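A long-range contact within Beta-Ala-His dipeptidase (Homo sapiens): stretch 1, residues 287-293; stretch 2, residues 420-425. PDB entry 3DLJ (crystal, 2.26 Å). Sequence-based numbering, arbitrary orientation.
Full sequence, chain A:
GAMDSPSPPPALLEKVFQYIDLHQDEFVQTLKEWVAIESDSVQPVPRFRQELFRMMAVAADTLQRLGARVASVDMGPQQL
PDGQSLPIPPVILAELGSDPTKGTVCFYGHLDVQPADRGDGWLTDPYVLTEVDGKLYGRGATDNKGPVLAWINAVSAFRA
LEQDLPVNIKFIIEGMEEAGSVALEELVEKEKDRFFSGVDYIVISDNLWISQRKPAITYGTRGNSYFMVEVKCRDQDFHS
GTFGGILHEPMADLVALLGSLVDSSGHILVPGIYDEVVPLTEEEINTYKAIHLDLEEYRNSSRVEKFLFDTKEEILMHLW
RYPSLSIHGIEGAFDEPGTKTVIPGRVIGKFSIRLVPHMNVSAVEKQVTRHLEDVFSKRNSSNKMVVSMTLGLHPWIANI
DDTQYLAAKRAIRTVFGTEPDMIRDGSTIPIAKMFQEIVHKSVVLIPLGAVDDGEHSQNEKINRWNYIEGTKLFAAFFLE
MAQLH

Stretch 1 287-293: TYKAIHL
Stretch 2, residues 420-425: PDMIRD

Stretch 1 carries the end of a helix into a loop. Thr287, Tyr288 and Lys289 are helical, with phi/psi of -53/-41, -72/-40 and -60/-27. Ala290 (-87/-4) leaves the helix. Ile291 (-80/145), His292 (-98/105) and Leu293 (-150/113) are extended. Two backbone bonds close the turn: Ile291 N donates to Tyr288 O at 3.2 Å, and Ala290 N makes a weak bond to Thr287 O at 3.4 Å.

Stretch 2 is extended throughout. Pro420 (-67/138) precedes a strand that begins at Asp421. Phi/psi run -76/140 at Asp421, -85/111 at Met422, -115/159 at Ile423, -98/-176 at Arg424 and -142/140 at Asp425. The nearest pair of CA atoms is Ile291 CA and Asp421 CA, 6.3 Å apart. No backbone-to-backbone hydrogen bond joins the stretches; every hydrogen bond between them ends on the Asp421 carboxylate. The contact is small, burying 222 Å² over both sides.

Asp421 is the polar anchor. Its CA-to-CB bond points toward stretch 1, with chi1 -86° (m) and chi2 -27°. The carboxylate accepts three hydrogen bonds from His292, one of them weak. His292 N donates to Asp421 OD2 at 2.9 Å, with an angle of 154° at the hydrogen. His292 ND1 donates to the same Asp421 OD2 at 3.1 Å and 136°. The weak bond runs from His292 ND1 to Asp421 OD1 at 3.5 Å. His292 has chi1 -66° (m) and chi2 105°, which turns ND1 to the carboxylate; OD2 lies at the ring edge, near its plane. An aspartate suits this place because one short acidic group can accept from both the amide and the ring of a single residue.

Ile291 supplies the apolar part. Its CA-to-CB bond points sideways, but chi1 -61° (m) and chi2 -81° (m) bring the end of the side chain nearer to the strand. Ile291 CD1 lies 3.3 Å from Met422 O, a close packing contact, and 4.2 Å from Ile423 CG2. Ile291 CG2 is 4.0 Å from Asp421 OD2. The branched isoleucine thus reaches both the carboxylate and the strand beyond it.

Ile423 has chi1 63° (p) and chi2 167° (t). It is buried and offers CG2 to Ile291, although the end of its side chain leads away. Met422 (m, m, m) also leads away and contributes its carbonyl oxygen. Tyr288 has chi1 -75° (m) and chi2 90°. Its CA-to-CB bond points away, yet the ring carries OH to 4.5 Å from Arg424 CD. The CA-to-CB bond of Arg424 points toward stretch 1, with chi1 -65° (m), chi2 -161° (t) and chi3 172° (t).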

# COMPACT_ATOMS: atom_id res chain seq x y z
N THR A 287 -16.97 -2.34 19.27
CA THR A 287 -16.00 -2.96 18.37
C THR A 287 -14.58 -2.41 18.57
O THR A 287 -13.62 -3.17 18.54
CB THR A 287 -16.48 -2.78 16.89
OG1 THR A 287 -17.69 -3.53 16.69
CG2 THR A 287 -15.45 -3.24 15.91
N TYR A 288 -14.46 -1.10 18.76
CA TYR A 288 -13.18 -0.45 19.02
C TYR A 288 -12.61 -0.75 20.39
O TYR A 288 -11.41 -0.96 20.53
CB TYR A 288 -13.27 1.06 18.76
CG TYR A 288 -13.28 1.36 17.28
CD1 TYR A 288 -14.47 1.44 16.57
CD2 TYR A 288 -12.09 1.51 16.60
CE1 TYR A 288 -14.46 1.70 15.19
CE2 TYR A 288 -12.07 1.77 15.26
CZ TYR A 288 -13.24 1.86 14.55
OH TYR A 288 -13.15 2.11 13.19
N LYS A 289 -13.48 -0.78 21.39
CA LYS A 289 -13.09 -1.14 22.75
C LYS A 289 -12.51 -2.56 22.82
O LYS A 289 -11.70 -2.85 23.70
CB LYS A 289 -14.29 -0.99 23.70
N ALA A 290 -12.93 -3.43 21.90
CA ALA A 290 -12.49 -4.84 21.91
C ALA A 290 -11.18 -5.10 21.17
O ALA A 290 -10.69 -6.22 21.17
CB ALA A 290 -13.60 -5.76 21.37
N ILE A 291 -10.62 -4.06 20.54
CA ILE A 291 -9.32 -4.15 19.84
C ILE A 291 -8.19 -4.04 20.87
O ILE A 291 -8.31 -3.31 21.85
CB ILE A 291 -9.17 -3.06 18.75
CG1 ILE A 291 -10.26 -3.18 17.68
CG2 ILE A 291 -7.77 -3.08 18.15
CD1 ILE A 291 -10.01 -4.22 16.60
N HIS A 292 -7.10 -4.77 20.63
CA HIS A 292 -5.96 -4.81 21.55
C HIS A 292 -4.85 -3.86 21.11
O HIS A 292 -4.13 -4.15 20.16
CB HIS A 292 -5.43 -6.24 21.71
CG HIS A 292 -6.41 -7.17 22.37
ND1 HIS A 292 -7.12 -8.12 21.68
CD2 HIS A 292 -6.79 -7.28 23.67
CE1 HIS A 292 -7.90 -8.78 22.52
NE2 HIS A 292 -7.72 -8.29 23.73
N LEU A 293 -4.73 -2.73 21.80
CA LEU A 293 -3.70 -1.74 21.47
C LEU A 293 -3.27 -0.96 22.71
O LEU A 293 -4.04 -0.21 23.29
CB LEU A 293 -4.18 -0.77 20.37
CG LEU A 293 -3.19 0.30 19.84
CD1 LEU A 293 -2.18 -0.27 18.87
CD2 LEU A 293 -3.92 1.44 19.17
N PRO A 420 -6.32 -13.48 16.09
CA PRO A 420 -6.17 -12.22 15.38
C PRO A 420 -7.28 -11.23 15.72
O PRO A 420 -8.46 -11.61 15.81
CB PRO A 420 -6.32 -12.63 13.91
CG PRO A 420 -7.07 -13.89 13.92
CD PRO A 420 -6.66 -14.59 15.18
N ASP A 421 -6.92 -9.97 15.91
CA ASP A 421 -7.91 -8.90 15.87
C ASP A 421 -8.30 -8.62 14.44
O ASP A 421 -7.46 -8.66 13.53
CB ASP A 421 -7.40 -7.63 16.55
CG ASP A 421 -7.66 -7.64 18.06
OD1 ASP A 421 -8.62 -8.32 18.53
OD2 ASP A 421 -6.88 -6.96 18.77
N MET A 422 -9.59 -8.39 14.23
CA MET A 422 -10.13 -7.96 12.96
C MET A 422 -9.99 -6.44 12.93
O MET A 422 -10.63 -5.72 13.69
CB MET A 422 -11.59 -8.42 12.81
CG MET A 422 -11.79 -9.94 12.82
SD MET A 422 -11.22 -10.81 11.31
CE MET A 422 -12.54 -10.35 10.17
N ILE A 423 -9.10 -5.95 12.08
CA ILE A 423 -8.78 -4.53 12.06
C ILE A 423 -9.20 -3.89 10.74
O ILE A 423 -9.42 -4.58 9.73
CB ILE A 423 -7.26 -4.25 12.39
CG1 ILE A 423 -6.33 -4.87 11.32
CG2 ILE A 423 -6.90 -4.74 13.81
CD1 ILE A 423 -4.91 -4.41 11.39
N ARG A 424 -9.37 -2.58 10.76
CA ARG A 424 -9.45 -1.82 9.53
C ARG A 424 -8.05 -1.22 9.26
O ARG A 424 -7.10 -1.51 9.99
CB ARG A 424 -10.55 -0.75 9.62
CG ARG A 424 -11.97 -1.31 9.75
CD ARG A 424 -13.03 -0.26 9.37
NE ARG A 424 -14.39 -0.81 9.32
N ASP A 425 -7.94 -0.41 8.21
CA ASP A 425 -6.68 0.17 7.77
C ASP A 425 -6.95 1.59 7.32
O ASP A 425 -7.95 1.85 6.67
CB ASP A 425 -6.12 -0.64 6.59
CG ASP A 425 -4.61 -0.53 6.47
OD1 ASP A 425 -3.94 -1.57 6.61
OD2 ASP A 425 -4.09 0.57 6.21